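Local coordinates for thiol-activated cytolysin (Desulfobulbus propionicus, PDB 6NAL), which probably acts as a pore-forming toxin of the cholesterol-dependent cytolysin family, inserting into target membranes and perforating them, at residues G366-F380 and V452-Q466. Sequence-based numbering, arbitrary orientation.
Sequences GEIRLEHSGWYVARF and VPLRTVSIGGTTLHQ
A parallel strand pair in the C-terminal beta-sandwich domain of this cytolysin joins Glu367-His372 to Leu454-Ile459, and beyond it the Tyr376 ring of one tip packs between Gly374 and Gln466. The evidence for the pairing is an axis separation of 4.7 Å at 13° and an alternating ladder, in which Arg369 N donates to Arg455 O and Val457 N to Arg369 O; strand 412-418 flanks 366-372 on its other edge. Ile368, Leu370, Val457 and Ile459 point into the sandwich, where 378-380 belongs to the facing sheet. Leu370 CD2 and Val457 CG2 lie side by side, and the Phe380 ring takes Val457 CG2 at its edge, 3.9 Å from CE2, and Leu370 CB over one face. Ile459 reaches across to Ala378 and His372: with CG1 set between its backbone N and carbonyl carbon (chi1 56°), CD1 comes 3.4 Å from Ala378 CB, tighter than usual packing, and 3.7 Å from His372 ND1. The His372 ring also lies against Ala378 CB, and its NE2 donates almost in the ring plane to Tyr376 O at 2.9 Å. Tyr376 leans across, its hydroxyl donating to Gly460 O at 2.7 Å from above the carbonyl plane. Its ring has Gly374 CA on one face and the Gln466 amide on the other, both offset toward the rim, ring and amide planes 26° apart; Gln466 NE2 is itself held by Thr463 O and Gly431 O. A water donates to both Tyr376 OH and Gln466 OE1. On the outward face, Leu454 CD1 touches Arg369 CG at 3.8 Å, and Glu371 OE1 approaches Thr456 CG2. Backbone bonds and apolar packing thus join the strands, while the tips are tied by the Trp375 N to Gly461 O bond together with the hydroxyl and ring of buried Tyr376.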
ATOM      1  N   GLY A 366     -15.771  11.960   7.950  1.00 44.41           N
ATOM      2  CA  GLY A 366     -15.341  13.193   8.580  1.00 43.26           C
ATOM      3  C   GLY A 366     -16.324  14.314   8.344  1.00 40.84           C
ATOM      4  O   GLY A 366     -17.351  14.146   7.683  1.00 51.75           O
ATOM      5  N   GLU A 367     -16.006  15.478   8.889  1.00 46.60           N
ATOM      6  CA  GLU A 367     -16.864  16.638   8.678  1.00 44.77           C
ATOM      7  C   GLU A 367     -15.996  17.838   8.391  1.00 36.69           C
ATOM      8  O   GLU A 367     -14.867  17.933   8.883  1.00 45.57           O
ATOM      9  CB  GLU A 367     -17.775  16.892   9.882  1.00 48.61           C
ATOM     10  CG  GLU A 367     -18.927  15.877   9.931  1.00 64.23           C
ATOM     11  CD  GLU A 367     -19.762  15.916  11.217  1.00 77.93           C
ATOM     12  OE1 GLU A 367     -19.478  16.761  12.112  1.00 76.40           O
ATOM     13  OE2 GLU A 367     -20.707  15.086  11.319  1.00 75.41           O
ATOM     14  N   ILE A 368     -16.533  18.751   7.578  1.00 44.76           N
ATOM     15  CA  ILE A 368     -16.009  20.113   7.437  1.00 39.15           C
ATOM     16  C   ILE A 368     -17.064  21.091   7.947  1.00 38.59           C
ATOM     17  O   ILE A 368     -18.166  21.161   7.395  1.00 38.21           O
ATOM     18  CB  ILE A 368     -15.621  20.441   5.987  1.00 34.04           C
ATOM     19  CG1 ILE A 368     -14.487  19.542   5.497  1.00 39.74           C
ATOM     20  CG2 ILE A 368     -15.202  21.927   5.857  1.00 46.22           C
ATOM     21  CD1 ILE A 368     -14.404  19.476   4.015  1.00 42.02           C
ATOM     22  N   ARG A 369     -16.731  21.828   9.011  1.00 46.54           N
ATOM     23  CA  ARG A 369     -17.588  22.891   9.537  1.00 49.71           C
ATOM     24  C   ARG A 369     -17.073  24.237   9.042  1.00 34.08           C
ATOM     25  O   ARG A 369     -15.897  24.559   9.218  1.00 40.79           O
ATOM     26  CB  ARG A 369     -17.630  22.896  11.073  1.00 52.31           C
ATOM     27  CG  ARG A 369     -18.353  21.729  11.732  1.00 59.20           C
ATOM     28  CD  ARG A 369     -19.046  22.160  13.016  1.00 79.28           C
ATOM     29  NE  ARG A 369     -19.310  21.035  13.921  1.00 85.59           N
ATOM     30  CZ  ARG A 369     -20.077  21.120  15.006  1.00 90.48           C
ATOM     31  NH1 ARG A 369     -20.662  22.276  15.320  1.00 97.84           N
ATOM     32  NH2 ARG A 369     -20.267  20.059  15.776  1.00 99.13           N
ATOM     33  N   LEU A 370     -17.942  25.018   8.429  1.00 40.36           N
ATOM     34  CA  LEU A 370     -17.618  26.381   7.990  1.00 39.50           C
ATOM     35  C   LEU A 370     -18.328  27.384   8.886  1.00 39.40           C
ATOM     36  O   LEU A 370     -19.490  27.178   9.214  1.00 42.75           O
ATOM     37  CB  LEU A 370     -18.051  26.602   6.551  1.00 34.44           C
ATOM     38  CG  LEU A 370     -17.520  25.486   5.646  1.00 37.97           C
ATOM     39  CD1 LEU A 370     -18.144  25.755   4.271  1.00 34.68           C
ATOM     40  CD2 LEU A 370     -15.987  25.419   5.539  1.00 36.51           C
ATOM     41  N   GLU A 371     -17.621  28.412   9.348  1.00 32.80           N
ATOM     42  CA  GLU A 371     -18.212  29.422  10.214  1.00 43.71           C
ATOM     43  C   GLU A 371     -17.713  30.780   9.775  1.00 34.36           C
ATOM     44  O   GLU A 371     -16.520  30.992   9.540  1.00 34.33           O
ATOM     45  CB  GLU A 371     -17.890  29.172  11.683  1.00 47.86           C
ATOM     46  CG  GLU A 371     -17.858  27.657  11.990  1.00 58.58           C
ATOM     47  CD  GLU A 371     -17.805  27.292  13.484  1.00 76.65           C
ATOM     48  OE1 GLU A 371     -16.711  27.397  14.087  1.00 80.98           O
ATOM     49  OE2 GLU A 371     -18.851  26.855  14.038  1.00 90.93           O
ATOM     50  N   HIS A 372     -18.664  31.661   9.607  1.00 38.22           N
ATOM     51  CA  HIS A 372     -18.430  33.027   9.199  1.00 37.84           C
ATOM     52  C   HIS A 372     -19.045  33.916  10.266  1.00 41.25           C
ATOM     53  O   HIS A 372     -20.252  33.840  10.528  1.00 41.09           O
ATOM     54  CB  HIS A 372     -19.070  33.260   7.850  1.00 39.13           C
ATOM     55  CG  HIS A 372     -19.073  34.680   7.394  1.00 39.06           C
ATOM     56  ND1 HIS A 372     -18.123  35.593   7.785  1.00 34.09           N
ATOM     57  CD2 HIS A 372     -19.890  35.325   6.527  1.00 39.72           C
ATOM     58  CE1 HIS A 372     -18.348  36.741   7.170  1.00 36.62           C
ATOM     59  NE2 HIS A 372     -19.415  36.605   6.398  1.00 40.05           N
ATOM     60  N   SER A 373     -18.224  34.731  10.892  1.00 39.38           N
ATOM     61  CA  SER A 373     -18.720  35.731  11.829  1.00 40.52           C
ATOM     62  C   SER A 373     -18.235  37.119  11.455  1.00 38.12           C
ATOM     63  O   SER A 373     -18.447  38.057  12.219  1.00 45.54           O
ATOM     64  CB  SER A 373     -18.262  35.424  13.253  1.00 37.55           C
ATOM     65  OG  SER A 373     -16.847  35.596  13.280  1.00 51.22           O
ATOM     66  N   GLY A 374     -17.598  37.279  10.298  1.00 35.45           N
ATOM     67  CA  GLY A 374     -17.039  38.567   9.941  1.00 34.92           C
ATOM     68  C   GLY A 374     -18.078  39.568   9.453  1.00 44.74           C
ATOM     69  O   GLY A 374     -19.197  39.223   9.088  1.00 49.02           O
ATOM     70  N   TRP A 375     -17.700  40.846   9.502  1.00 41.03           N
ATOM     71  CA  TRP A 375     -18.572  41.976   9.156  1.00 45.30           C
ATOM     72  C   TRP A 375     -18.416  42.321   7.663  1.00 44.50           C
ATOM     73  O   TRP A 375     -18.038  43.403   7.248  1.00 46.90           O
ATOM     74  CB  TRP A 375     -18.245  43.167  10.066  1.00 46.26           C
ATOM     75  CG  TRP A 375     -18.784  42.983  11.435  1.00 47.67           C
ATOM     76  CD1 TRP A 375     -19.520  41.887  11.912  1.00 56.14           C
ATOM     77  CD2 TRP A 375     -18.592  43.902  12.579  1.00 57.56           C
ATOM     78  NE1 TRP A 375     -19.745  42.128  13.283  1.00 56.33           N
ATOM     79  CE2 TRP A 375     -19.118  43.284  13.702  1.00 55.89           C
ATOM     80  CE3 TRP A 375     -18.000  45.189  12.739  1.00 61.83           C
ATOM     81  CZ2 TRP A 375     -19.225  43.976  14.935  1.00 68.34           C
ATOM     82  CZ3 TRP A 375     -18.037  45.806  13.965  1.00 69.07           C
ATOM     83  CH2 TRP A 375     -18.691  45.237  15.018  1.00 64.47           C
ATOM     84  N   TYR A 376     -18.656  41.327   6.818  1.00 43.56           N
ATOM     85  CA  TYR A 376     -18.457  41.468   5.376  1.00 31.60           C
ATOM     86  C   TYR A 376     -19.154  40.277   4.718  1.00 42.54           C
ATOM     87  O   TYR A 376     -19.614  39.370   5.396  1.00 45.58           O
ATOM     88  CB  TYR A 376     -16.978  41.540   4.979  1.00 40.60           C
ATOM     89  CG  TYR A 376     -16.103  40.423   5.542  1.00 44.08           C
ATOM     90  CD1 TYR A 376     -16.139  39.148   4.999  1.00 40.91           C
ATOM     91  CD2 TYR A 376     -15.243  40.653   6.617  1.00 42.00           C
ATOM     92  CE1 TYR A 376     -15.357  38.118   5.529  1.00 38.24           C
ATOM     93  CE2 TYR A 376     -14.454  39.635   7.155  1.00 42.58           C
ATOM     94  CZ  TYR A 376     -14.498  38.371   6.607  1.00 32.23           C
ATOM     95  OH  TYR A 376     -13.700  37.342   7.102  1.00 31.99           O
ATOM     96  N   VAL A 377     -19.296  40.318   3.403  1.00 51.05           N
ATOM     97  CA  VAL A 377     -19.891  39.215   2.653  1.00 42.74           C
ATOM     98  C   VAL A 377     -18.767  38.269   2.282  1.00 39.09           C
ATOM     99  O   VAL A 377     -17.696  38.704   1.836  1.00 42.30           O
ATOM    100  CB  VAL A 377     -20.621  39.720   1.396  1.00 43.06           C
ATOM    101  CG1 VAL A 377     -21.037  38.538   0.508  1.00 40.95           C
ATOM    102  CG2 VAL A 377     -21.864  40.559   1.775  1.00 40.25           C
ATOM    103  N   ALA A 378     -18.985  36.995   2.479  1.00 30.98           N
ATOM    104  CA  ALA A 378     -17.923  36.035   2.250  1.00 42.77           C
ATOM    105  C   ALA A 378     -18.445  34.901   1.386  1.00 35.15           C
ATOM    106  O   ALA A 378     -19.632  34.596   1.379  1.00 36.24           O
ATOM    107  CB  ALA A 378     -17.401  35.487   3.565  1.00 40.30           C
ATOM    108  N   ARG A 379     -17.560  34.284   0.644  1.00 39.16           N
ATOM    109  CA  ARG A 379     -17.929  33.045  -0.006  1.00 34.83           C
ATOM    110  C   ARG A 379     -16.868  32.006   0.265  1.00 31.99           C
ATOM    111  O   ARG A 379     -15.679  32.322   0.432  1.00 35.59           O
ATOM    112  CB  ARG A 379     -18.132  33.222  -1.494  1.00 39.40           C
ATOM    113  CG  ARG A 379     -16.968  33.794  -2.164  1.00 43.04           C
ATOM    114  CD  ARG A 379     -17.343  34.234  -3.551  1.00 41.23           C
ATOM    115  NE  ARG A 379     -16.108  34.513  -4.264  1.00 41.72           N
ATOM    116  CZ  ARG A 379     -16.049  35.270  -5.345  1.00 45.28           C
ATOM    117  NH1 ARG A 379     -17.174  35.775  -5.847  1.00 45.93           N
ATOM    118  NH2 ARG A 379     -14.879  35.504  -5.921  1.00 48.59           N
ATOM    119  N   PHE A 380     -17.360  30.772   0.338  1.00 34.90           N
ATOM    120  CA  PHE A 380     -16.619  29.548   0.608  1.00 32.19           C
ATOM    121  C   PHE A 380     -16.622  28.667  -0.648  1.00 33.37           C
ATOM    122  O   PHE A 380     -17.659  28.500  -1.294  1.00 35.10           O
ATOM    123  CB  PHE A 380     -17.263  28.745   1.758  1.00 39.43           C
ATOM    124  CG  PHE A 380     -17.178  29.381   3.116  1.00 38.97           C
ATOM    125  CD1 PHE A 380     -18.152  30.240   3.530  1.00 36.79           C
ATOM    126  CD2 PHE A 380     -16.166  29.057   3.993  1.00 37.71           C
ATOM    127  CE1 PHE A 380     -18.108  30.842   4.766  1.00 48.55           C
ATOM    128  CE2 PHE A 380     -16.122  29.655   5.253  1.00 46.91           C
ATOM    129  CZ  PHE A 380     -17.112  30.546   5.630  1.00 39.52           C
ATOM    130  N   VAL A 452      -9.974  14.376   7.946  1.00 55.61           N
ATOM    131  CA  VAL A 452      -9.799  14.151   9.376  1.00 47.76           C
ATOM    132  C   VAL A 452     -11.195  14.158   9.986  1.00 49.18           C
ATOM    133  O   VAL A 452     -12.175  14.515   9.310  1.00 50.89           O
ATOM    134  CB  VAL A 452      -8.889  15.226   9.976  1.00 48.72           C
ATOM    135  CG1 VAL A 452      -7.526  15.258   9.226  1.00 43.73           C
ATOM    136  CG2 VAL A 452      -9.564  16.578   9.908  1.00 49.02           C
ATOM    137  N   PRO A 453     -11.356  13.772  11.235  1.00 49.10           N
ATOM    138  CA  PRO A 453     -12.731  13.669  11.756  1.00 53.99           C
ATOM    139  C   PRO A 453     -13.468  14.994  11.828  1.00 48.01           C
ATOM    140  O   PRO A 453     -14.658  15.067  11.471  1.00 41.81           O
ATOM    141  CB  PRO A 453     -12.517  13.027  13.131  1.00 55.67           C
ATOM    142  CG  PRO A 453     -11.284  12.122  12.908  1.00 53.70           C
ATOM    143  CD  PRO A 453     -10.388  12.985  12.017  1.00 50.86           C
ATOM    144  N   LEU A 454     -12.801  16.060  12.252  1.00 46.77           N
ATOM    145  CA  LEU A 454     -13.450  17.364  12.267  1.00 47.26           C
ATOM    146  C   LEU A 454     -12.472  18.432  11.827  1.00 39.92           C
ATOM    147  O   LEU A 454     -11.454  18.643  12.486  1.00 49.36           O
ATOM    148  CB  LEU A 454     -13.989  17.699  13.652  1.00 45.80           C
ATOM    149  CG  LEU A 454     -14.716  19.056  13.661  1.00 59.99           C
ATOM    150  CD1 LEU A 454     -16.093  18.956  13.016  1.00 55.21           C
ATOM    151  CD2 LEU A 454     -14.831  19.577  15.073  1.00 62.59           C
ATOM    152  N   ARG A 455     -12.795  19.115  10.732  1.00 38.86           N
ATOM    153  CA  ARG A 455     -12.029  20.253  10.256  1.00 40.44           C
ATOM    154  C   ARG A 455     -12.943  21.468  10.314  1.00 35.88           C
ATOM    155  O   ARG A 455     -14.062  21.431   9.789  1.00 43.46           O
ATOM    156  CB  ARG A 455     -11.507  20.016   8.840  1.00 44.70           C
ATOM    157  CG  ARG A 455     -10.554  21.105   8.396  1.00 44.86           C
ATOM    158  CD  ARG A 455      -9.963  20.880   7.052  1.00 45.86           C
ATOM    159  NE  ARG A 455      -9.178  19.650   6.977  1.00 47.40           N
ATOM    160  CZ  ARG A 455      -7.897  19.572   7.289  1.00 47.46           C
ATOM    161  NH1 ARG A 455      -7.275  20.640   7.746  1.00 57.09           N
ATOM    162  NH2 ARG A 455      -7.254  18.422   7.176  1.00 53.69           N
ATOM    163  N   THR A 456     -12.476  22.535  10.958  1.00 40.53           N
ATOM    164  CA  THR A 456     -13.257  23.752  11.150  1.00 41.50           C
ATOM    165  C   THR A 456     -12.514  24.902  10.504  1.00 38.16           C
ATOM    166  O   THR A 456     -11.320  25.069  10.745  1.00 47.56           O
ATOM    167  CB  THR A 456     -13.456  24.056  12.631  1.00 42.22           C
ATOM    168  OG1 THR A 456     -14.136  22.975  13.264  1.00 48.88           O
ATOM    169  CG2 THR A 456     -14.297  25.282  12.822  1.00 47.44           C
ATOM    170  N   VAL A 457     -13.190  25.682   9.675  1.00 40.82           N
ATOM    171  CA  VAL A 457     -12.597  26.905   9.150  1.00 40.23           C
ATOM    172  C   VAL A 457     -13.485  28.065   9.557  1.00 42.34           C
ATOM    173  O   VAL A 457     -14.676  28.085   9.228  1.00 46.45           O
ATOM    174  CB  VAL A 457     -12.374  26.865   7.625  1.00 45.00           C
ATOM    175  CG1 VAL A 457     -11.789  25.528   7.192  1.00 44.73           C
ATOM    176  CG2 VAL A 457     -13.594  27.128   6.863  1.00 47.25           C
ATOM    177  N   SER A 458     -12.916  29.005  10.313  1.00 43.29           N
ATOM    178  CA  SER A 458     -13.631  30.179  10.804  1.00 39.44           C
ATOM    179  C   SER A 458     -13.072  31.415  10.128  1.00 35.69           C
ATOM    180  O   SER A 458     -11.858  31.598  10.075  1.00 42.59           O
ATOM    181  CB  SER A 458     -13.484  30.338  12.321  1.00 47.19           C
ATOM    182  OG  SER A 458     -13.806  29.138  12.988  1.00 52.80           O
ATOM    183  N   ILE A 459     -13.929  32.246   9.605  1.00 34.55           N
ATOM    184  CA  ILE A 459     -13.474  33.553   9.188  1.00 37.94           C
ATOM    185  C   ILE A 459     -14.208  34.567  10.044  1.00 38.14           C
ATOM    186  O   ILE A 459     -15.357  34.357  10.447  1.00 39.08           O
ATOM    187  CB  ILE A 459     -13.687  33.829   7.685  1.00 31.42           C
ATOM    188  CG1 ILE A 459     -15.141  33.654   7.291  1.00 32.53           C
ATOM    189  CG2 ILE A 459     -12.769  32.971   6.857  1.00 36.37           C
ATOM    190  CD1 ILE A 459     -15.377  34.066   5.858  1.00 36.31           C
ATOM    191  N   GLY A 460     -13.529  35.657  10.343  1.00 36.15           N
ATOM    192  CA  GLY A 460     -14.142  36.752  11.055  1.00 34.19           C
ATOM    193  C   GLY A 460     -13.482  38.050  10.662  1.00 35.53           C
ATOM    194  O   GLY A 460     -12.855  38.141   9.589  1.00 33.70           O
ATOM    195  N   GLY A 461     -13.601  39.057  11.526  1.00 38.22           N
ATOM    196  CA  GLY A 461     -12.934  40.310  11.263  1.00 40.76           C
ATOM    197  C   GLY A 461     -13.843  41.261  10.527  1.00 38.73           C
ATOM    198  O   GLY A 461     -15.073  41.133  10.563  1.00 38.97           O
ATOM    199  N   THR A 462     -13.230  42.250   9.890  1.00 41.45           N
ATOM    200  CA  THR A 462     -13.961  43.257   9.132  1.00 51.18           C
ATOM    201  C   THR A 462     -13.399  43.282   7.730  1.00 45.10           C
ATOM    202  O   THR A 462     -12.415  42.601   7.452  1.00 46.59           O
ATOM    203  CB  THR A 462     -13.810  44.667   9.708  1.00 44.78           C
ATOM    204  OG1 THR A 462     -12.454  45.053   9.497  1.00 43.43           O
ATOM    205  CG2 THR A 462     -14.190  44.714  11.183  1.00 41.66           C
ATOM    206  N   THR A 463     -13.948  44.187   6.901  1.00 40.53           N
ATOM    207  CA  THR A 463     -13.662  44.222   5.464  1.00 47.86           C
ATOM    208  C   THR A 463     -12.169  44.327   5.176  1.00 50.86           C
ATOM    209  O   THR A 463     -11.657  43.686   4.259  1.00 47.96           O
ATOM    210  CB  THR A 463     -14.357  45.428   4.818  1.00 54.93           C
ATOM    211  OG1 THR A 463     -14.172  46.548   5.687  1.00 67.24           O
ATOM    212  CG2 THR A 463     -15.859  45.232   4.575  1.00 50.11           C
ATOM    213  N   LEU A 464     -11.463  45.194   5.892  1.00 53.85           N
ATOM    214  CA  LEU A 464     -10.043  45.406   5.621  1.00 50.74           C
ATOM    215  C   LEU A 464      -9.132  44.646   6.573  1.00 41.61           C
ATOM    216  O   LEU A 464      -7.916  44.711   6.418  1.00 41.26           O
ATOM    217  CB  LEU A 464      -9.725  46.902   5.668  1.00 59.98           C
ATOM    218  CG  LEU A 464     -10.424  47.685   4.546  1.00 69.67           C
ATOM    219  CD1 LEU A 464     -11.807  48.203   4.929  1.00 70.44           C
ATOM    220  CD2 LEU A 464      -9.584  48.881   4.067  1.00 77.15           C
ATOM    221  N   HIS A 465      -9.686  43.930   7.556  1.00 46.57           N
ATOM    222  CA  HIS A 465      -8.888  43.048   8.419  1.00 50.17           C
ATOM    223  C   HIS A 465      -9.616  41.712   8.592  1.00 47.13           C
ATOM    224  O   HIS A 465     -10.394  41.519   9.528  1.00 43.90           O
ATOM    225  CB  HIS A 465      -8.585  43.673   9.774  1.00 54.53           C
ATOM    226  CG  HIS A 465      -7.520  42.939  10.521  1.00 60.39           C
ATOM    227  ND1 HIS A 465      -6.192  43.299  10.467  1.00 65.97           N
ATOM    228  CD2 HIS A 465      -7.581  41.835  11.301  1.00 60.73           C
ATOM    229  CE1 HIS A 465      -5.483  42.465  11.204  1.00 70.83           C
ATOM    230  NE2 HIS A 465      -6.301  41.560  11.714  1.00 65.63           N
ATOM    231  N   GLN A 466      -9.325  40.776   7.702  1.00 45.91           N
ATOM    232  CA  GLN A 466     -10.090  39.550   7.594  1.00 39.99           C
ATOM    233  C   GLN A 466      -9.284  38.426   8.215  1.00 45.06           C
ATOM    234  O   GLN A 466      -8.141  38.195   7.822  1.00 50.32           O
ATOM    235  CB  GLN A 466     -10.398  39.204   6.137  1.00 38.69           C
ATOM    236  CG  GLN A 466     -11.333  40.146   5.416  1.00 40.79           C
ATOM    237  CD  GLN A 466     -11.592  39.696   3.962  1.00 46.07           C
ATOM    238  OE1 GLN A 466     -11.404  38.530   3.559  1.00 41.58           O
ATOM    239  NE2 GLN A 466     -12.017  40.630   3.180  1.00 39.91           N
TER
HETATM  240  O   HOH W   1     -12.598  16.741   7.722  1.00 43.72           O
HETATM  241  O   HOH W   2     -15.843  32.844  12.890  1.00 49.71           O
HETATM  242  O   HOH W   3     -12.384  36.230   4.520  1.00 39.10           O